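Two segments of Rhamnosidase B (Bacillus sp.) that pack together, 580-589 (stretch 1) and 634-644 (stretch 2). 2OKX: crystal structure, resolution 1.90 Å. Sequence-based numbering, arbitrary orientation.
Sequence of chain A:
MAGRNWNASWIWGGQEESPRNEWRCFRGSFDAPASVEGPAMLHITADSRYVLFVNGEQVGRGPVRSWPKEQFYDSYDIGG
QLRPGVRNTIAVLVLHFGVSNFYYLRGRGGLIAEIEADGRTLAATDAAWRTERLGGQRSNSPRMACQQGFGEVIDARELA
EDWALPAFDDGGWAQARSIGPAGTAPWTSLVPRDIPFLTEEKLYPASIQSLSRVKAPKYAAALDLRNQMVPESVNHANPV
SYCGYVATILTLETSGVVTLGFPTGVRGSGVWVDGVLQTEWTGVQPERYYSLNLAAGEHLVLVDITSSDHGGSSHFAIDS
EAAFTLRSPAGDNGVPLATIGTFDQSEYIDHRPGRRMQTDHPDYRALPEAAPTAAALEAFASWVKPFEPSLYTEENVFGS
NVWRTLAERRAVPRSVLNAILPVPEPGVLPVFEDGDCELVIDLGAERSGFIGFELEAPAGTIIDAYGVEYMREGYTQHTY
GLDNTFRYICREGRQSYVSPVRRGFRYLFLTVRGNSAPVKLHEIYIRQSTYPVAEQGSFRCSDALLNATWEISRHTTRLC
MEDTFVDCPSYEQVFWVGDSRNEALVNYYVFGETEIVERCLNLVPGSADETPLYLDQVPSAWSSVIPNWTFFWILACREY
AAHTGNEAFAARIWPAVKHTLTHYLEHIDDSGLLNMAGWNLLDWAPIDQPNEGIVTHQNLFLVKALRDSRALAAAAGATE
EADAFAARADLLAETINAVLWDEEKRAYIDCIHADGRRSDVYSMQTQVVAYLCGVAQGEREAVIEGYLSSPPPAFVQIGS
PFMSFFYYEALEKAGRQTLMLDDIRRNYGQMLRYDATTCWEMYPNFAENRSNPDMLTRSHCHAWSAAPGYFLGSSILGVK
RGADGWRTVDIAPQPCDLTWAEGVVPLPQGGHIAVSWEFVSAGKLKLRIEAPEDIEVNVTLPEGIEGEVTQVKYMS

Stretch 1 (580-589) SRNEALVNYY
Stretch 2 (634-644) ILACREYAAHT

Both stretches are helical throughout, with i-to-i+4 backbone hydrogen bonds, and they run in nearly the same direction: their axes make an angle of 20° and approach to 9.3 Å. The register is set by Arg 581 beside Ala 636 (CA to CA 5.1 Å), Leu 585 beside Glu 639 (CA to CA 8.2 Å) and Tyr 588 beside His 643 (CA to CA 8.5 Å). The backbones are thus much nearer at the N-terminal end, where Ala 636 points its CB toward stretch 1 and places it 4.2 Å from Arg 581 CA. A methyl group suits this spot, since it fills the space while letting the backbones come close.

Arg 581 also points toward stretch 2. With chi1 t (-178°), chi2 at -92°, between wells, chi3 t (173°) and chi4 167°, its chain runs past Ala 636, Arg 581 CG lying 4.2 Å from Ala 636 CB, and delivers the guanidinium to Glu 639. That glutamate is m at chi1 (-72°) and t at chi2 (172°), an extended reach that brings its carboxylate to the edge of the guanidinium, near its plane, where the N-H groups point. The salt bridge has two good hydrogen bonds, from Arg 581 NH1 to Glu 639 OE1 at 2.7 Å and from Arg 581 NE to Glu 639 OE2 at 3.1 Å; a weak one joins NE of the same arginine to Glu 639 OE1 at 3.4 Å. Within its own helix, Arg 581 NH2 donates to Asn 582 OD1 at 3.1 Å. Leu 635, with chi1 -149° and chi2 t, lies over one guanidinium face, its CD1 3.2 Å from Arg 581 NE, while Glu 639 occupies the edge.

A water donates to Arg 581 O (2.9 Å) and Glu 639 OE2 (2.5 Å), linking backbone to carboxylate. Leu 585 starts sideways, but its m,t rotamer carries CD1 to 3.7 Å from Glu 639 OE2.

Farther along, where the backbones are wider apart, aromatic rings span the gap. Tyr 588 (chi1 m, -67°; chi2 149°) and His 643 (chi1 t, 178°; chi2 74°) both point toward the opposing helix and stack face to face, with centroids 3.8 Å apart, planes at 12°, and Tyr 588 CD2 3.5 Å from His 643 NE2. Flat rings suit such close layering. The phenol reaches onward: Tyr 588 OH lies 3.5 Å from Tyr 640 CD1, at that ring's edge, Tyr 640 being t at chi1 with chi2 81°. A second water hydrogen-bonds to Tyr 588 OH at 2.7 Å and donates to Ala 636 O at 3.0 Å.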

# COMPACT_ATOMS: atom_id res chain seq x y z
N SER A 580 1.98 -9.21 -6.65
CA SER A 580 3.32 -9.76 -6.48
C SER A 580 3.82 -10.69 -7.58
O SER A 580 5.03 -10.80 -7.77
CB SER A 580 3.42 -10.47 -5.13
OG SER A 580 2.78 -11.73 -5.15
N ARG A 581 2.93 -11.38 -8.27
CA ARG A 581 3.38 -12.28 -9.34
C ARG A 581 4.09 -11.48 -10.42
O ARG A 581 5.21 -11.82 -10.82
CB ARG A 581 2.20 -13.05 -9.94
CG ARG A 581 2.59 -14.04 -11.04
CD ARG A 581 2.52 -13.41 -12.43
NE ARG A 581 3.05 -14.31 -13.46
CZ ARG A 581 2.90 -14.13 -14.77
NH1 ARG A 581 3.42 -14.99 -15.63
NH2 ARG A 581 2.22 -13.08 -15.22
N ASN A 582 3.46 -10.40 -10.89
CA ASN A 582 4.07 -9.57 -11.92
C ASN A 582 5.26 -8.82 -11.36
O ASN A 582 6.30 -8.71 -12.01
CB ASN A 582 3.05 -8.57 -12.47
CG ASN A 582 1.98 -9.22 -13.33
OD1 ASN A 582 1.99 -10.44 -13.54
ND2 ASN A 582 1.05 -8.42 -13.82
N GLU A 583 5.12 -8.30 -10.14
CA GLU A 583 6.20 -7.56 -9.51
C GLU A 583 7.46 -8.41 -9.36
O GLU A 583 8.57 -7.91 -9.52
CB GLU A 583 5.75 -7.02 -8.15
CG GLU A 583 4.57 -6.06 -8.24
CD GLU A 583 4.06 -5.63 -6.87
OE1 GLU A 583 3.74 -6.51 -6.06
OE2 GLU A 583 3.98 -4.41 -6.62
N ALA A 584 7.29 -9.70 -9.07
CA ALA A 584 8.45 -10.58 -8.91
C ALA A 584 9.20 -10.72 -10.23
O ALA A 584 10.42 -10.63 -10.27
CB ALA A 584 8.00 -11.96 -8.41
N LEU A 585 8.47 -10.95 -11.31
CA LEU A 585 9.09 -11.10 -12.63
C LEU A 585 9.84 -9.84 -13.06
O LEU A 585 10.95 -9.93 -13.59
CB LEU A 585 8.04 -11.45 -13.68
CG LEU A 585 7.38 -12.82 -13.54
CD1 LEU A 585 6.27 -12.96 -14.56
CD2 LEU A 585 8.42 -13.92 -13.72
N VAL A 586 9.24 -8.68 -12.86
CA VAL A 586 9.91 -7.44 -13.23
C VAL A 586 11.18 -7.33 -12.39
O VAL A 586 12.25 -6.99 -12.90
CB VAL A 586 9.03 -6.21 -12.97
CG1 VAL A 586 9.78 -4.94 -13.31
CG2 VAL A 586 7.77 -6.32 -13.81
N ASN A 587 11.06 -7.63 -11.11
CA ASN A 587 12.19 -7.60 -10.19
C ASN A 587 13.34 -8.47 -10.68
O ASN A 587 14.51 -8.08 -10.61
CB ASN A 587 11.73 -8.07 -8.80
CG ASN A 587 12.85 -8.70 -8.01
OD1 ASN A 587 13.82 -8.04 -7.64
ND2 ASN A 587 12.72 -10.00 -7.74
N TYR A 588 13.03 -9.67 -11.18
CA TYR A 588 14.07 -10.57 -11.66
C TYR A 588 14.90 -9.92 -12.76
O TYR A 588 16.12 -10.10 -12.83
CB TYR A 588 13.45 -11.87 -12.22
CG TYR A 588 12.76 -12.75 -11.20
CD1 TYR A 588 11.67 -13.54 -11.57
CD2 TYR A 588 13.19 -12.80 -9.88
CE1 TYR A 588 11.02 -14.35 -10.65
CE2 TYR A 588 12.55 -13.62 -8.94
CZ TYR A 588 11.46 -14.38 -9.33
OH TYR A 588 10.79 -15.15 -8.41
N TYR A 589 14.25 -9.15 -13.62
CA TYR A 589 14.97 -8.51 -14.71
C TYR A 589 15.64 -7.18 -14.38
O TYR A 589 16.70 -6.88 -14.93
CB TYR A 589 14.06 -8.35 -15.93
CG TYR A 589 14.00 -9.59 -16.80
CD1 TYR A 589 13.40 -10.75 -16.35
CD2 TYR A 589 14.59 -9.60 -18.07
CE1 TYR A 589 13.38 -11.91 -17.13
CE2 TYR A 589 14.58 -10.76 -18.86
CZ TYR A 589 13.97 -11.90 -18.38
OH TYR A 589 13.95 -13.04 -19.16
N ILE A 634 0.20 -19.43 -6.95
CA ILE A 634 0.71 -20.73 -7.37
C ILE A 634 1.66 -20.51 -8.54
O ILE A 634 2.74 -21.10 -8.60
CB ILE A 634 -0.44 -21.68 -7.78
CG1 ILE A 634 -1.27 -22.04 -6.54
CG2 ILE A 634 0.13 -22.94 -8.44
CD1 ILE A 634 -2.50 -22.88 -6.84
N LEU A 635 1.25 -19.65 -9.47
CA LEU A 635 2.08 -19.33 -10.63
C LEU A 635 3.41 -18.77 -10.14
O LEU A 635 4.47 -19.21 -10.57
CB LEU A 635 1.38 -18.28 -11.49
CG LEU A 635 1.63 -18.29 -13.01
CD1 LEU A 635 1.25 -16.93 -13.57
CD2 LEU A 635 3.07 -18.61 -13.33
N ALA A 636 3.35 -17.80 -9.23
CA ALA A 636 4.56 -17.18 -8.69
C ALA A 636 5.48 -18.21 -8.03
O ALA A 636 6.70 -18.12 -8.14
CB ALA A 636 4.20 -16.08 -7.70
N CYS A 637 4.88 -19.19 -7.35
CA CYS A 637 5.67 -20.24 -6.69
C CYS A 637 6.41 -21.04 -7.75
O CYS A 637 7.60 -21.32 -7.61
CB CYS A 637 4.76 -21.17 -5.89
SG CYS A 637 4.15 -20.49 -4.33
N ARG A 638 5.70 -21.41 -8.81
CA ARG A 638 6.33 -22.16 -9.89
C ARG A 638 7.45 -21.34 -10.52
O ARG A 638 8.56 -21.83 -10.72
CB ARG A 638 5.31 -22.51 -10.98
CG ARG A 638 5.97 -23.13 -12.20
CD ARG A 638 5.03 -23.37 -13.36
NE ARG A 638 5.75 -23.95 -14.48
CZ ARG A 638 5.19 -24.40 -15.60
NH1 ARG A 638 3.87 -24.34 -15.75
NH2 ARG A 638 5.94 -24.92 -16.56
N GLU A 639 7.14 -20.08 -10.83
CA GLU A 639 8.13 -19.20 -11.46
C GLU A 639 9.34 -18.97 -10.57
O GLU A 639 10.46 -18.89 -11.07
CB GLU A 639 7.46 -17.88 -11.85
CG GLU A 639 6.53 -18.05 -13.05
CD GLU A 639 5.71 -16.81 -13.36
OE1 GLU A 639 5.19 -16.73 -14.49
OE2 GLU A 639 5.56 -15.94 -12.48
N TYR A 640 9.13 -18.90 -9.26
CA TYR A 640 10.23 -18.70 -8.33
C TYR A 640 11.10 -19.96 -8.28
O TYR A 640 12.32 -19.88 -8.28
CB TYR A 640 9.71 -18.39 -6.93
CG TYR A 640 10.80 -18.36 -5.88
CD1 TYR A 640 11.61 -17.24 -5.71
CD2 TYR A 640 11.05 -19.48 -5.09
CE1 TYR A 640 12.64 -17.23 -4.77
CE2 TYR A 640 12.08 -19.48 -4.15
CZ TYR A 640 12.87 -18.36 -3.99
OH TYR A 640 13.87 -18.36 -3.05
N ALA A 641 10.44 -21.11 -8.21
CA ALA A 641 11.15 -22.38 -8.16
C ALA A 641 11.98 -22.59 -9.42
O ALA A 641 13.11 -23.09 -9.36
CB ALA A 641 10.15 -23.53 -7.99
N ALA A 642 11.43 -22.21 -10.57
CA ALA A 642 12.14 -22.36 -11.84
C ALA A 642 13.27 -21.34 -11.98
O ALA A 642 14.33 -21.65 -12.53
CB ALA A 642 11.16 -22.22 -13.00
N HIS A 643 13.03 -20.14 -11.48
CA HIS A 643 14.02 -19.06 -11.55
C HIS A 643 15.28 -19.41 -10.76
O HIS A 643 16.40 -19.30 -11.27
CB HIS A 643 13.43 -17.77 -10.98
CG HIS A 643 14.38 -16.62 -10.97
ND1 HIS A 643 14.75 -15.95 -12.12
CD2 HIS A 643 15.05 -16.02 -9.96
CE1 HIS A 643 15.60 -14.99 -11.81
NE2 HIS A 643 15.80 -15.01 -10.50
N THR A 644 15.07 -19.84 -9.52
CA THR A 644 16.17 -20.18 -8.64
C THR A 644 16.65 -21.62 -8.74
O THR A 644 17.79 -21.92 -8.40
CB THR A 644 15.78 -19.95 -7.17
OG1 THR A 644 14.70 -20.84 -6.82
CG2 THR A 644 15.32 -18.51 -6.95
O HOH W 1 6.29 -14.51 -10.58
O HOH W 2 8.20 -15.69 -8.88